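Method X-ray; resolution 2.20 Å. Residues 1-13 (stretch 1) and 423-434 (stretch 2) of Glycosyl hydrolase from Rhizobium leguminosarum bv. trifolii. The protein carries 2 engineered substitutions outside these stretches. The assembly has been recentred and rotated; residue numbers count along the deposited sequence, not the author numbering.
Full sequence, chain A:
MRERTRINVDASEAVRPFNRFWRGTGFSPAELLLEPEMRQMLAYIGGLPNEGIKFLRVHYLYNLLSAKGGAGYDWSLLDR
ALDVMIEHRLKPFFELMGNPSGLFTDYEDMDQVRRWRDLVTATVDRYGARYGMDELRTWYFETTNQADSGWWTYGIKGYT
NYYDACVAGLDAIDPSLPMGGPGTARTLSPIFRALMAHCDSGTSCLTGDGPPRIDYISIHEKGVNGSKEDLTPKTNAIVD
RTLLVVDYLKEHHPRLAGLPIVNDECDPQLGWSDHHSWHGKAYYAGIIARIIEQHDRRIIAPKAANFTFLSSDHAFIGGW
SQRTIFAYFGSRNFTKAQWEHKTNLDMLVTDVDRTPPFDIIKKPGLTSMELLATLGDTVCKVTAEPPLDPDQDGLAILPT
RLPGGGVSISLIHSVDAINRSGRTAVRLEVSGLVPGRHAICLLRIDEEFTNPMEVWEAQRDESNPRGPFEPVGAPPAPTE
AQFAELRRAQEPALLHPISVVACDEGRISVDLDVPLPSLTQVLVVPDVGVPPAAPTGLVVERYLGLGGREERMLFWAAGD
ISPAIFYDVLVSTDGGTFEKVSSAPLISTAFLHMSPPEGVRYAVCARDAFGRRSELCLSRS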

# COMPACT_ATOMS: atom_id res chain seq x y z
N MET A 1 -24.70 -8.52 -14.56
CA MET A 1 -25.01 -8.83 -15.98
C MET A 1 -24.26 -10.10 -16.53
O MET A 1 -24.00 -10.19 -17.74
CB MET A 1 -24.80 -7.55 -16.84
CG MET A 1 -26.03 -6.62 -16.94
SD MET A 1 -27.30 -7.22 -18.11
CE MET A 1 -28.59 -5.97 -18.05
N ARG A 2 -23.91 -11.07 -15.66
CA ARG A 2 -23.52 -12.48 -16.09
C ARG A 2 -23.95 -13.54 -15.02
O ARG A 2 -23.93 -13.24 -13.82
CB ARG A 2 -22.01 -12.60 -16.43
CG ARG A 2 -21.02 -11.90 -15.48
CD ARG A 2 -19.54 -12.26 -15.73
NE ARG A 2 -18.96 -11.59 -16.93
CZ ARG A 2 -18.44 -12.16 -18.03
NH1 ARG A 2 -18.22 -13.48 -18.20
NH2 ARG A 2 -18.05 -11.32 -19.00
N GLU A 3 -24.38 -14.75 -15.43
CA GLU A 3 -24.76 -15.76 -14.39
C GLU A 3 -23.68 -16.77 -13.99
O GLU A 3 -23.53 -17.04 -12.79
CB GLU A 3 -26.05 -16.55 -14.68
CG GLU A 3 -26.58 -17.15 -13.38
CD GLU A 3 -27.95 -17.74 -13.51
OE1 GLU A 3 -28.87 -17.39 -12.69
OE2 GLU A 3 -28.06 -18.57 -14.46
N ARG A 4 -22.99 -17.35 -14.98
CA ARG A 4 -21.90 -18.29 -14.72
C ARG A 4 -20.83 -18.14 -15.76
O ARG A 4 -21.12 -18.13 -16.92
CB ARG A 4 -22.35 -19.74 -14.65
CG ARG A 4 -21.19 -20.69 -14.43
CD ARG A 4 -21.71 -22.01 -14.01
NE ARG A 4 -20.77 -23.14 -13.93
CZ ARG A 4 -20.53 -24.02 -14.90
NH1 ARG A 4 -21.01 -23.91 -16.13
NH2 ARG A 4 -19.76 -25.05 -14.62
N THR A 5 -19.60 -18.04 -15.34
CA THR A 5 -18.48 -17.97 -16.24
C THR A 5 -17.49 -19.09 -15.98
O THR A 5 -17.10 -19.29 -14.83
CB THR A 5 -17.76 -16.61 -16.14
OG1 THR A 5 -18.69 -15.55 -16.38
CG2 THR A 5 -16.65 -16.53 -17.19
N ARG A 6 -17.08 -19.80 -17.03
CA ARG A 6 -16.01 -20.80 -16.92
C ARG A 6 -14.73 -20.07 -17.28
O ARG A 6 -14.66 -19.43 -18.34
CB ARG A 6 -16.23 -22.08 -17.81
CG ARG A 6 -17.52 -22.89 -17.50
CD ARG A 6 -17.85 -24.18 -18.36
NE ARG A 6 -16.71 -25.12 -18.33
CZ ARG A 6 -16.67 -26.38 -17.84
NH1 ARG A 6 -17.73 -27.05 -17.33
NH2 ARG A 6 -15.50 -27.02 -17.89
N ILE A 7 -13.76 -20.04 -16.37
CA ILE A 7 -12.47 -19.39 -16.61
C ILE A 7 -11.37 -20.46 -16.57
O ILE A 7 -11.30 -21.21 -15.60
CB ILE A 7 -12.21 -18.33 -15.56
CG1 ILE A 7 -13.33 -17.27 -15.57
CG2 ILE A 7 -10.91 -17.60 -15.81
CD1 ILE A 7 -13.12 -16.18 -14.53
N ASN A 8 -10.56 -20.55 -17.62
CA ASN A 8 -9.41 -21.42 -17.67
C ASN A 8 -8.17 -20.56 -17.71
O ASN A 8 -8.00 -19.70 -18.59
CB ASN A 8 -9.38 -22.39 -18.88
CG ASN A 8 -8.09 -23.26 -18.87
OD1 ASN A 8 -7.95 -24.24 -18.12
ND2 ASN A 8 -7.09 -22.83 -19.64
N VAL A 9 -7.29 -20.81 -16.76
CA VAL A 9 -6.00 -20.16 -16.68
C VAL A 9 -4.95 -21.22 -17.02
O VAL A 9 -4.87 -22.26 -16.34
CB VAL A 9 -5.75 -19.64 -15.28
CG1 VAL A 9 -4.35 -19.09 -15.14
CG2 VAL A 9 -6.75 -18.52 -14.93
N ASP A 10 -4.14 -20.94 -18.03
CA ASP A 10 -3.11 -21.89 -18.41
C ASP A 10 -1.74 -21.47 -17.92
O ASP A 10 -1.11 -20.60 -18.48
CB ASP A 10 -3.13 -22.13 -19.92
CG ASP A 10 -2.12 -23.23 -20.37
OD1 ASP A 10 -1.31 -23.80 -19.57
OD2 ASP A 10 -2.19 -23.52 -21.56
N ALA A 11 -1.32 -22.10 -16.85
CA ALA A 11 -0.04 -21.77 -16.21
C ALA A 11 1.19 -22.10 -17.07
O ALA A 11 2.28 -21.58 -16.79
CB ALA A 11 0.09 -22.53 -14.91
N SER A 12 1.03 -22.98 -18.08
CA SER A 12 2.16 -23.35 -18.95
C SER A 12 2.32 -22.32 -20.05
O SER A 12 3.27 -22.41 -20.80
CB SER A 12 1.97 -24.76 -19.55
OG SER A 12 0.92 -24.76 -20.53
N GLU A 13 1.41 -21.36 -20.18
CA GLU A 13 1.58 -20.38 -21.21
C GLU A 13 1.77 -18.92 -20.73
O GLU A 13 0.78 -18.22 -20.42
CB GLU A 13 0.43 -20.48 -22.16
CG GLU A 13 0.58 -19.45 -23.27
CD GLU A 13 0.31 -20.04 -24.62
OE1 GLU A 13 0.93 -21.11 -24.92
OE2 GLU A 13 -0.51 -19.42 -25.33
N ARG A 423 -24.23 -11.27 -7.25
CA ARG A 423 -23.24 -12.34 -7.25
C ARG A 423 -23.27 -13.04 -8.57
O ARG A 423 -24.31 -13.02 -9.22
CB ARG A 423 -23.39 -13.29 -6.05
CG ARG A 423 -24.64 -14.12 -5.95
CD ARG A 423 -24.48 -15.05 -4.74
NE ARG A 423 -24.81 -14.31 -3.55
CZ ARG A 423 -24.09 -14.11 -2.46
NH1 ARG A 423 -22.91 -14.61 -2.23
NH2 ARG A 423 -24.65 -13.36 -1.53
N THR A 424 -22.11 -13.55 -9.02
CA THR A 424 -22.05 -14.44 -10.15
C THR A 424 -21.37 -15.73 -9.70
O THR A 424 -20.65 -15.77 -8.71
CB THR A 424 -21.05 -14.08 -11.29
OG1 THR A 424 -20.20 -12.97 -11.05
CG2 THR A 424 -21.64 -14.03 -12.51
N ALA A 425 -21.48 -16.72 -10.56
CA ALA A 425 -20.83 -18.01 -10.37
C ALA A 425 -19.63 -18.10 -11.31
O ALA A 425 -19.74 -17.74 -12.48
CB ALA A 425 -21.83 -19.10 -10.65
N VAL A 426 -18.49 -18.55 -10.77
CA VAL A 426 -17.31 -18.82 -11.56
C VAL A 426 -16.85 -20.25 -11.31
O VAL A 426 -16.73 -20.71 -10.14
CB VAL A 426 -16.17 -17.82 -11.26
CG1 VAL A 426 -14.88 -18.20 -11.93
CG2 VAL A 426 -16.58 -16.41 -11.67
N ARG A 427 -16.61 -20.96 -12.41
CA ARG A 427 -15.90 -22.24 -12.35
C ARG A 427 -14.50 -21.92 -12.83
O ARG A 427 -14.32 -21.53 -13.99
CB ARG A 427 -16.50 -23.31 -13.22
CG ARG A 427 -15.75 -24.65 -13.17
CD ARG A 427 -16.27 -25.65 -14.21
NE ARG A 427 -15.43 -26.85 -14.14
CZ ARG A 427 -15.66 -27.92 -13.38
NH1 ARG A 427 -16.72 -28.06 -12.59
NH2 ARG A 427 -14.77 -28.89 -13.41
N LEU A 428 -13.53 -22.04 -11.93
CA LEU A 428 -12.16 -21.68 -12.23
C LEU A 428 -11.38 -22.97 -12.44
O LEU A 428 -11.36 -23.82 -11.57
CB LEU A 428 -11.55 -20.89 -11.09
CG LEU A 428 -10.06 -20.53 -11.22
CD1 LEU A 428 -9.88 -19.56 -12.37
CD2 LEU A 428 -9.58 -19.88 -9.93
N GLU A 429 -10.73 -23.07 -13.58
CA GLU A 429 -9.88 -24.19 -13.94
C GLU A 429 -8.46 -23.67 -14.14
O GLU A 429 -8.26 -22.65 -14.77
CB GLU A 429 -10.40 -24.85 -15.23
CG GLU A 429 -11.78 -25.45 -14.98
CD GLU A 429 -12.47 -26.10 -16.18
OE1 GLU A 429 -11.84 -26.22 -17.23
OE2 GLU A 429 -13.65 -26.52 -16.04
N VAL A 430 -7.49 -24.35 -13.58
CA VAL A 430 -6.11 -23.98 -13.81
C VAL A 430 -5.45 -25.24 -14.41
O VAL A 430 -5.48 -26.30 -13.80
CB VAL A 430 -5.37 -23.58 -12.53
CG1 VAL A 430 -3.92 -23.21 -12.86
CG2 VAL A 430 -6.04 -22.42 -11.84
N SER A 431 -4.87 -25.10 -15.58
CA SER A 431 -4.17 -26.19 -16.25
C SER A 431 -2.71 -25.84 -16.47
O SER A 431 -2.25 -24.76 -16.14
CB SER A 431 -4.85 -26.48 -17.60
OG SER A 431 -4.77 -25.35 -18.42
N GLY A 432 -1.97 -26.79 -17.03
CA GLY A 432 -0.56 -26.58 -17.38
C GLY A 432 0.33 -26.57 -16.16
O GLY A 432 1.38 -26.00 -16.21
N LEU A 433 -0.10 -27.17 -15.05
CA LEU A 433 0.73 -27.14 -13.83
C LEU A 433 1.70 -28.31 -13.98
O LEU A 433 1.39 -29.26 -14.68
CB LEU A 433 -0.10 -27.38 -12.57
CG LEU A 433 -1.13 -26.29 -12.19
CD1 LEU A 433 -2.12 -26.85 -11.18
CD2 LEU A 433 -0.43 -25.07 -11.68
N VAL A 434 2.80 -28.29 -13.25
CA VAL A 434 3.71 -29.43 -13.22
C VAL A 434 3.10 -30.53 -12.37
O VAL A 434 2.76 -30.29 -11.21
CB VAL A 434 5.06 -29.06 -12.60
CG1 VAL A 434 5.96 -30.31 -12.51
CG2 VAL A 434 5.70 -27.93 -13.40
O HOH W 1 -18.98 -26.38 -11.98

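One carboxylate serves two arginines from different strands: Glu429 OE2 lies 2.7 Å from Arg6 NH2 in a salt bridge across the stretches and 2.6 Å from Arg427 NE in a second salt bridge within its own strand. The shared negative charge lets the two guanidinium groups crowd together, with Arg6 NH2 3.8 Å from Arg427 NE, and Arg427 CD packs over one face of the Arg6 guanidinium. Arg427 is extended (chi1 to chi3 all t), whereas Arg6 folds at chi3 (p), and its end comes nearer the neighbouring strand. Farther out, a water accepts hydrogen bonds from both Arg4 NH2 (3.1 Å) and Arg427 NH1 (2.9 Å), bridging Arg4 and Arg427.

Beneath these side chains, Arg4 to Asp10 pair in parallel with Ala425 to Ser431, although more than 400 residues separate them in sequence. The backbone ladder runs without a break. Ala425 N donates to Glu3 O (3.0 Å) and Thr5 N to Ala425 O (2.9 Å); Arg427 N donates to Thr5 O (3.0 Å) and Ile7 N to Arg427 O (2.9 Å). It continues from Glu429 N to Ile7 O (2.8 Å), Val9 N to Glu429 O (2.9 Å), Ser431 N to Val9 O (2.9 Å) and Ala11 N to Ser431 O (2.9 Å). CA-H...O contacts, such as Arg4 CA to Ala425 O at 3.2 Å, fill in between these rungs.

Alternation sorts the side chains. Arg4, Arg6, Asn8 and Asp10 share a largely polar face with Arg427, Glu429 and Ser431, and with the small Ala425; here Ser431 OG adds a weak hydrogen bond to Asn8 OD1 (3.4 Å). The other face carries Thr5, Ile7, Val9, Val426, Leu428 and Val430, all buried. Their branched side chains pack across the strands: Ile7 CD1 meets Val426 CG1 at 3.7 Å, while Leu428 CD1 touches both Ile7 CG2 (4.1 Å) and Val9 CG2 (4.2 Å). Thr5 suits this buried face because its hydroxyl is satisfied, Arg2 NH1 donating to Thr5 OG1 at 2.8 Å.

The ladder closes where stretch 1 enters a type I turn from Asp10 to Glu13. Asp10 OD1 accepts from Ser12 OG (2.6 Å) and Ser12 N (2.9 Å), bracing the corner, and Ala11 CB reaches Leu433 CD2 at 4.1 Å. Gly432 fits tightly alongside: its positive phi favours glycine, and an ideal CB would lie 2.2 Å from Asp10 OD1. Together the stretches bury 933 Å², both sides summed.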